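Deferrochelatase (Vibrio cholerae, PDB 5DE0) binds heme b and, as a member of the dye-decolorizing (DyP-type) peroxidase family, probably acts as a peroxidase. Local coordinates at residues L37-P41 and L297-T301; L43-I47 and Y112-G117; A61-G65 and E77-F81. One frame throughout, in Å; residues are numbered along the deposited sequence.

Contact 1: residues L37-P41 and L297-T301; sequences LKALP and LQELT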
loop_
_atom_site.group_PDB
_atom_site.type_symbol
_atom_site.label_atom_id
_atom_site.label_comp_id
_atom_site.label_asym_id
_atom_site.label_seq_id
_atom_site.Cartn_x
_atom_site.Cartn_y
_atom_site.Cartn_z
ATOM N N LEU B 37 5.901 8.747 21.249
ATOM C CA LEU B 37 6.958 8.099 20.475
ATOM C C LEU B 37 7.707 7.079 21.327
ATOM O O LEU B 37 8.093 6.012 20.844
ATOM C CB LEU B 37 7.932 9.138 19.914
ATOM C CG LEU B 37 7.366 10.086 18.855
ATOM C CD1 LEU B 37 8.394 11.135 18.472
ATOM C CD2 LEU B 37 6.904 9.314 17.629
ATOM N N LYS B 38 7.907 7.412 22.597
ATOM C CA LYS B 38 8.583 6.515 23.527
ATOM C C LYS B 38 7.771 5.257 23.804
ATOM O O LYS B 38 8.327 4.213 24.145
ATOM C CB LYS B 38 8.866 7.223 24.851
ATOM C CG LYS B 38 9.927 8.296 24.793
ATOM C CD LYS B 38 10.235 8.785 26.196
ATOM C CE LYS B 38 11.196 9.946 26.175
ATOM N NZ LYS B 38 11.575 10.355 27.557
ATOM N N ALA B 39 6.452 5.370 23.674
ATOM C CA ALA B 39 5.551 4.273 24.001
ATOM C C ALA B 39 5.387 3.303 22.836
ATOM O O ALA B 39 4.694 2.291 22.955
ATOM C CB ALA B 39 4.195 4.819 24.428
ATOM N N LEU B 40 6.023 3.614 21.711
ATOM C CA LEU B 40 5.956 2.749 20.535
ATOM C C LEU B 40 6.579 1.361 20.757
ATOM O O LEU B 40 5.959 0.360 20.389
ATOM C CB LEU B 40 6.608 3.436 19.330
ATOM C CG LEU B 40 5.795 4.564 18.695
ATOM C CD1 LEU B 40 6.524 5.152 17.497
ATOM C CD2 LEU B 40 4.418 4.057 18.293
ATOM N N PRO B 41 7.793 1.283 21.351
ATOM C CA PRO B 41 8.352 -0.052 21.607
ATOM C C PRO B 41 7.454 -0.950 22.460
ATOM O O PRO B 41 7.342 -2.143 22.177
ATOM C CB PRO B 41 9.654 0.253 22.351
ATOM C CG PRO B 41 10.052 1.587 21.863
ATOM C CD PRO B 41 8.771 2.342 21.672
ATOM N N LEU B 297 16.530 6.550 24.184
ATOM C CA LEU B 297 15.202 6.901 23.693
ATOM C C LEU B 297 14.222 7.115 24.845
ATOM O O LEU B 297 13.410 8.037 24.817
ATOM C CB LEU B 297 14.674 5.816 22.750
ATOM C CG LEU B 297 13.249 6.012 22.224
ATOM C CD1 LEU B 297 13.135 7.319 21.454
ATOM C CD2 LEU B 297 12.823 4.835 21.356
ATOM N N GLN B 298 14.313 6.262 25.860
ATOM C CA GLN B 298 13.429 6.356 27.016
ATOM C C GLN B 298 13.901 7.421 28.005
ATOM O O GLN B 298 13.169 7.787 28.925
ATOM C CB GLN B 298 13.325 4.998 27.717
ATOM C CG GLN B 298 12.766 3.894 26.834
ATOM C CD GLN B 298 11.362 4.191 26.344
ATOM O OE1 GLN B 298 10.508 4.641 27.109
ATOM N NE2 GLN B 298 11.117 3.946 25.061
ATOM N N GLU B 299 15.120 7.916 27.811
ATOM C CA GLU B 299 15.694 8.911 28.713
ATOM C C GLU B 299 15.690 10.315 28.118
ATOM O O GLU B 299 16.094 11.273 28.775
ATOM C CB GLU B 299 17.126 8.523 29.096
ATOM C CG GLU B 299 17.229 7.272 29.952
ATOM C CD GLU B 299 16.595 7.439 31.321
ATOM O OE1 GLU B 299 16.460 8.593 31.784
ATOM O OE2 GLU B 299 16.231 6.415 31.938
ATOM N N LEU B 300 15.249 10.436 26.871
ATOM C CA LEU B 300 15.199 11.735 26.208
ATOM C C LEU B 300 14.155 12.632 26.857
ATOM O O LEU B 300 13.038 12.201 27.131
ATOM C CB LEU B 300 14.893 11.576 24.716
ATOM C CG LEU B 300 16.028 11.057 23.833
ATOM C CD1 LEU B 300 15.539 10.815 22.411
ATOM C CD2 LEU B 300 17.201 12.026 23.844
ATOM N N THR B 301 14.524 13.881 27.111
ATOM C CA THR B 301 13.600 14.843 27.701
ATOM C C THR B 301 13.751 16.216 27.057
ATOM O O THR B 301 14.846 16.606 26.649
ATOM C CB THR B 301 13.808 14.974 29.229
ATOM O OG1 THR B 301 15.209 15.069 29.515
ATOM C CG2 THR B 301 13.224 13.771 29.958
#

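Contact 2: residues L43-I47 and Y112-G117; sequences LVEEI and YTLRKG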
loop_
_atom_site.group_PDB
_atom_site.type_symbol
_atom_site.label_atom_id
_atom_site.label_comp_id
_atom_site.label_asym_id
_atom_site.label_seq_id
_atom_site.Cartn_x
_atom_site.Cartn_y
_atom_site.Cartn_z
ATOM N N LEU B 43 4.224 -0.805 22.703
ATOM C CA LEU B 43 3.104 -1.186 21.851
ATOM C C LEU B 43 3.496 -2.334 20.926
ATOM O O LEU B 43 2.747 -3.295 20.758
ATOM C CB LEU B 43 2.620 0.011 21.032
ATOM C CG LEU B 43 1.584 -0.291 19.945
ATOM C CD1 LEU B 43 0.311 -0.864 20.549
ATOM C CD2 LEU B 43 1.280 0.952 19.123
ATOM N N VAL B 44 4.680 -2.225 20.333
ATOM C CA VAL B 44 5.192 -3.245 19.423
ATOM C C VAL B 44 5.375 -4.591 20.127
ATOM O O VAL B 44 5.010 -5.637 19.587
ATOM C CB VAL B 44 6.531 -2.801 18.795
ATOM C CG1 VAL B 44 7.214 -3.965 18.087
ATOM C CG2 VAL B 44 6.301 -1.645 17.836
ATOM N N GLU B 45 5.932 -4.556 21.335
ATOM C CA GLU B 45 6.097 -5.764 22.137
ATOM C C GLU B 45 4.750 -6.435 22.391
ATOM O O GLU B 45 4.631 -7.659 22.314
ATOM C CB GLU B 45 6.782 -5.443 23.465
ATOM C CG GLU B 45 6.843 -6.617 24.430
ATOM C CD GLU B 45 7.678 -7.768 23.903
ATOM O OE1 GLU B 45 8.840 -7.531 23.515
ATOM O OE2 GLU B 45 7.169 -8.908 23.870
ATOM N N GLU B 46 3.737 -5.622 22.681
ATOM C CA GLU B 46 2.393 -6.120 22.956
ATOM C C GLU B 46 1.769 -6.760 21.720
ATOM O O GLU B 46 1.107 -7.795 21.810
ATOM C CB GLU B 46 1.497 -4.990 23.465
ATOM C CG GLU B 46 0.043 -5.386 23.658
ATOM C CD GLU B 46 -0.781 -4.282 24.290
ATOM O OE1 GLU B 46 -0.186 -3.382 24.919
ATOM O OE2 GLU B 46 -2.021 -4.313 24.152
ATOM N N ILE B 47 1.989 -6.138 20.566
ATOM C CA ILE B 47 1.504 -6.673 19.300
ATOM C C ILE B 47 2.147 -8.025 19.003
ATOM O O ILE B 47 1.467 -8.972 18.608
ATOM C CB ILE B 47 1.778 -5.698 18.136
ATOM C CG1 ILE B 47 0.992 -4.399 18.338
ATOM C CG2 ILE B 47 1.413 -6.333 16.807
ATOM C CD1 ILE B 47 1.247 -3.352 17.278
ATOM N N TYR B 112 -1.610 -0.531 11.658
ATOM C CA TYR B 112 -2.169 -0.500 13.008
ATOM C C TYR B 112 -1.226 0.182 13.992
ATOM O O TYR B 112 -1.665 0.938 14.856
ATOM C CB TYR B 112 -2.495 -1.913 13.500
ATOM C CG TYR B 112 -2.919 -1.965 14.954
ATOM C CD1 TYR B 112 -4.219 -1.647 15.329
ATOM C CD2 TYR B 112 -2.019 -2.327 15.952
ATOM C CE1 TYR B 112 -4.611 -1.689 16.657
ATOM C CE2 TYR B 112 -2.402 -2.371 17.279
ATOM C CZ TYR B 112 -3.698 -2.051 17.627
ATOM O OH TYR B 112 -4.081 -2.094 18.949
ATOM N N THR B 113 0.068 -0.097 13.863
ATOM C CA THR B 113 1.062 0.470 14.769
ATOM C C THR B 113 1.106 1.989 14.653
ATOM O O THR B 113 1.225 2.695 15.655
ATOM C CB THR B 113 2.465 -0.104 14.496
ATOM O OG1 THR B 113 2.443 -1.525 14.674
ATOM C CG2 THR B 113 3.490 0.503 15.445
ATOM N N LEU B 114 0.991 2.489 13.428
ATOM C CA LEU B 114 1.021 3.926 13.194
ATOM C C LEU B 114 -0.273 4.593 13.650
ATOM O O LEU B 114 -0.236 5.626 14.316
ATOM C CB LEU B 114 1.273 4.227 11.715
ATOM C CG LEU B 114 1.360 5.714 11.364
ATOM C CD1 LEU B 114 2.432 6.399 12.199
ATOM C CD2 LEU B 114 1.630 5.901 9.880
ATOM N N ARG B 115 -1.412 4.002 13.295
ATOM C CA ARG B 115 -2.709 4.567 13.668
ATOM C C ARG B 115 -2.888 4.600 15.181
ATOM O O ARG B 115 -3.247 5.628 15.750
ATOM C CB ARG B 115 -3.855 3.777 13.028
ATOM C CG ARG B 115 -5.232 4.370 13.315
ATOM C CD ARG B 115 -6.359 3.563 12.682
ATOM N NE ARG B 115 -6.548 2.265 13.326
ATOM C CZ ARG B 115 -7.552 1.435 13.056
ATOM N NH1 ARG B 115 -8.468 1.768 12.156
ATOM N NH2 ARG B 115 -7.645 0.274 13.690
ATOM N N LYS B 116 -2.633 3.467 15.826
ATOM C CA LYS B 116 -2.763 3.354 17.274
ATOM C C LYS B 116 -1.685 4.157 17.998
ATOM O O LYS B 116 -1.932 4.733 19.058
ATOM C CB LYS B 116 -2.694 1.882 17.697
ATOM C CG LYS B 116 -2.802 1.641 19.191
ATOM C CD LYS B 116 -4.184 1.992 19.708
ATOM C CE LYS B 116 -4.332 1.613 21.172
ATOM N NZ LYS B 116 -5.696 1.926 21.685
ATOM N N GLY B 117 -0.492 4.194 17.414
ATOM C CA GLY B 117 0.646 4.850 18.036
ATOM C C GLY B 117 0.552 6.362 18.126
ATOM O O GLY B 117 1.101 6.965 19.045
#

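Contact 3: residues A61-G65 and E77-F81; sequences AFSKG and ELIDF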
loop_
_atom_site.group_PDB
_atom_site.type_symbol
_atom_site.label_atom_id
_atom_site.label_comp_id
_atom_site.label_asym_id
_atom_site.label_seq_id
_atom_site.Cartn_x
_atom_site.Cartn_y
_atom_site.Cartn_z
ATOM N N ALA B 61 13.687 7.744 15.233
ATOM C CA ALA B 61 14.856 8.596 15.032
ATOM C C ALA B 61 14.472 10.069 14.922
ATOM O O ALA B 61 13.368 10.405 14.487
ATOM C CB ALA B 61 15.617 8.157 13.798
ATOM N N PHE B 62 15.393 10.944 15.311
ATOM C CA PHE B 62 15.124 12.378 15.327
ATOM C C PHE B 62 16.139 13.145 14.487
ATOM O O PHE B 62 17.317 12.779 14.443
ATOM C CB PHE B 62 15.138 12.904 16.762
ATOM C CG PHE B 62 14.223 12.162 17.690
ATOM C CD1 PHE B 62 14.696 11.109 18.457
ATOM C CD2 PHE B 62 12.887 12.518 17.799
ATOM C CE1 PHE B 62 13.848 10.423 19.318
ATOM C CE2 PHE B 62 12.039 11.835 18.658
ATOM C CZ PHE B 62 12.522 10.788 19.415
ATOM N N SER B 63 15.683 14.210 13.831
ATOM C CA SER B 63 16.556 15.028 12.997
ATOM C C SER B 63 17.423 15.968 13.829
ATOM O O SER B 63 17.219 16.105 15.033
ATOM C CB SER B 63 15.735 15.837 11.997
ATOM O OG SER B 63 14.956 16.823 12.648
ATOM N N LYS B 64 18.389 16.607 13.176
ATOM C CA LYS B 64 19.272 17.566 13.826
ATOM C C LYS B 64 18.484 18.728 14.424
ATOM O O LYS B 64 18.735 19.142 15.563
ATOM C CB LYS B 64 20.309 18.088 12.829
ATOM C CG LYS B 64 21.065 19.323 13.305
ATOM C CD LYS B 64 21.952 19.015 14.501
ATOM C CE LYS B 64 22.808 20.218 14.875
ATOM N NZ LYS B 64 23.736 19.904 15.992
ATOM N N GLY B 65 17.533 19.247 13.652
ATOM C CA GLY B 65 16.735 20.378 14.085
ATOM C C GLY B 65 15.878 20.079 15.300
ATOM O O GLY B 65 15.756 20.915 16.197
ATOM N N GLU B 77 28.088 13.940 14.743
ATOM C CA GLU B 77 28.043 14.024 13.285
ATOM C C GLU B 77 26.654 14.353 12.736
ATOM O O GLU B 77 26.480 14.506 11.526
ATOM C CB GLU B 77 28.533 12.710 12.669
ATOM C CG GLU B 77 29.860 12.217 13.219
ATOM C CD GLU B 77 30.345 10.967 12.514
ATOM O OE1 GLU B 77 30.208 10.891 11.276
ATOM O OE2 GLU B 77 30.852 10.055 13.199
ATOM N N LEU B 78 25.664 14.456 13.617
ATOM C CA LEU B 78 24.295 14.728 13.187
ATOM C C LEU B 78 24.152 16.142 12.627
ATOM O O LEU B 78 24.391 17.124 13.328
ATOM C CB LEU B 78 23.313 14.521 14.346
ATOM C CG LEU B 78 21.831 14.746 14.028
ATOM C CD1 LEU B 78 21.372 13.847 12.888
ATOM C CD2 LEU B 78 20.977 14.513 15.265
ATOM N N ILE B 79 23.773 16.232 11.356
ATOM C CA ILE B 79 23.577 17.513 10.685
ATOM C C ILE B 79 22.290 17.507 9.869
ATOM O O ILE B 79 21.665 16.462 9.690
ATOM C CB ILE B 79 24.750 17.856 9.738
ATOM C CG1 ILE B 79 24.800 16.864 8.573
ATOM C CG2 ILE B 79 26.073 17.877 10.489
ATOM C CD1 ILE B 79 25.847 17.191 7.529
ATOM N N ASP B 80 21.899 18.677 9.371
ATOM C CA ASP B 80 20.782 18.767 8.440
ATOM C C ASP B 80 21.174 18.137 7.112
ATOM O O ASP B 80 22.327 18.221 6.697
ATOM C CB ASP B 80 20.359 20.223 8.227
ATOM C CG ASP B 80 19.601 20.791 9.409
ATOM O OD1 ASP B 80 19.532 20.115 10.456
ATOM O OD2 ASP B 80 19.078 21.920 9.293
ATOM N N PHE B 81 20.212 17.499 6.455
ATOM C CA PHE B 81 20.443 16.904 5.146
ATOM C C PHE B 81 20.642 18.003 4.107
ATOM O O PHE B 81 19.703 18.730 3.783
ATOM C CB PHE B 81 19.268 16.003 4.760
ATOM C CG PHE B 81 19.505 15.175 3.529
ATOM C CD1 PHE B 81 19.203 15.672 2.273
ATOM C CD2 PHE B 81 20.007 13.889 3.630
ATOM C CE1 PHE B 81 19.410 14.910 1.140
ATOM C CE2 PHE B 81 20.217 13.118 2.501
ATOM C CZ PHE B 81 19.918 13.631 1.254
HETATM O O HOH W 1 18.833 15.988 10.330
#

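Contact 1: residues L37-P41 and L297-T301
A largely polar contact ties the C-terminal helix 294-299 to the junction of helices 30-38 and 40-50 in the N-terminal half, with one side chain from each segment bonding to backbone carbonyl oxygen of the other. The extended Lys38 side chain, all four chi angles m or t, runs over the end of the 297-301 segment; its NZ gives a very short hydrogen bond of 2.4 Å to Leu300 O and a weak one of 3.3 Å to Gln298 O. A long, flexible amine suits the place, since it can span the gap and reach two backbone carbonyls. In return Gln298 NE2 donates to Lys38 O (2.9 Å, nearly linear), at the point where helix 30-38 gives way to helix 40-50. Pro41 CG lies 4.3 Å from Leu297 CD2, a small apolar touch beside these bonds. Beneath, Leu37, Leu297 and Leu300 all pack on Phe62 of strand 57-62. The bonds pin the last helix of the chain to the helical layer outside the N-terminal ferredoxin-like sheet of the DyP fold.

Contact 2: residues L43-I47 and Y112-G117
Tyr112 opens the segment with its ring edge against helix 40-50: Ile47 CD1 lies near the ring plane, 3.7 Å from Tyr112 CD2. A large, partly exposed aromatic suits this border, since it also packs on Tyr136 of the second subunit. Thr113 follows, small enough to sit between the helices. Its CG2 is 4.3 Å from both Val44 CG2 and Leu43 CD2, while OG1, hydrogen-bonded to Leu109 O one turn back, can lie 3.4 Å from Ile47 CD1 at no polar cost. Here the helices of a ferredoxin-like alpha-beta domain lie side by side over one antiparallel sheet; the axes of the 43-47 and 112-117 segments approach to 11.1 Å, with their N-to-C directions 132° apart. Leu114 turns the other way, onto Leu20 and Thr22 of strand 18-26, and so joins the helix to that sheet. Lys116 offers its aliphatic stem, CG lying 4.1 Å from Leu43 CD2, before the amine leads away. Leu43 CD2 also lies 4.1 Å from Gly117 N; a CB here, in this conformation, would run into Thr113 O of the same helix, not into the leucine.

Contact 3: residues A61-G65 and E77-F81
Van der Waals packing, much of it carbon against oxygen, makes up most of this contact, and Leu78 is its chief apolar element. Its CB points toward the 61-65 segment, and CD2 lies 4.1 Å from both Phe62 O and Ser63 O. A branched, buried leucine fills the space beside these carbonyls and also meets the base of Lys64, with Leu78 CG 3.9 Å from Lys64 CB. The lysine serves as a hydrocarbon arm here: its CD is 3.3 Å from Leu78 O and its CB 3.6 Å from Ile79 C, while NZ leads away to a weak hydrogen bond with Ser74. Lys64 CB also lies 3.2 Å from Asp80 OD1, a close approach of a carboxylate to a methylene rather than a salt bridge.

The segments join strand 57-62, the last strand of the N-terminal antiparallel sheet, where Phe62 bonds through its backbone to Phe290 of strand 281-291 in the C-terminal half, to the loop that follows helix 64-67 and leads to strand 84-86. Ser63 occupies the N-cap of that short helix, OG accepting a weak bond from Phe66 N and hydrogen-bonding more strongly to Val96 O; a small hydroxyl side chain suits both tasks.

Water provides the polar link across the gap. It accepts from Lys64 N and donates to Ile79 O, each 2.9 Å from the water oxygen, so a first-turn amide that has no earlier helical carbonyl to bond is satisfied. The CA-to-CB bond of Ile79 points away, and its side chain packs on Tyr288 and Leu256, connecting the loop to the C-terminal half.

Overall arrangement
Contact 1 joins an early part of the N-terminal half to the last helix, 256 residues apart; contacts 2 and 3 are nested within the loop it closes, contact 3 also inside that of contact 2. Contacts 1 and 2 share helix 40-50, their centres about 14 Å apart, and touch where Leu40 CD2 lies 3.9 Å from Gly117 CA. Contact 1 meets contact 3, centres about 17 Å apart, through Phe62, whose CE1 is 3.5 Å from Leu300 CD1. Contacts 2 and 3 do not touch, their centres being about 25 Å apart. Contact 2 packs two N-terminal helices together, contact 1 adds helix 294-299, and contact 3 holds the loop after helix 64-67 to strand 57-62, while residues between 141 and 277 bind heme.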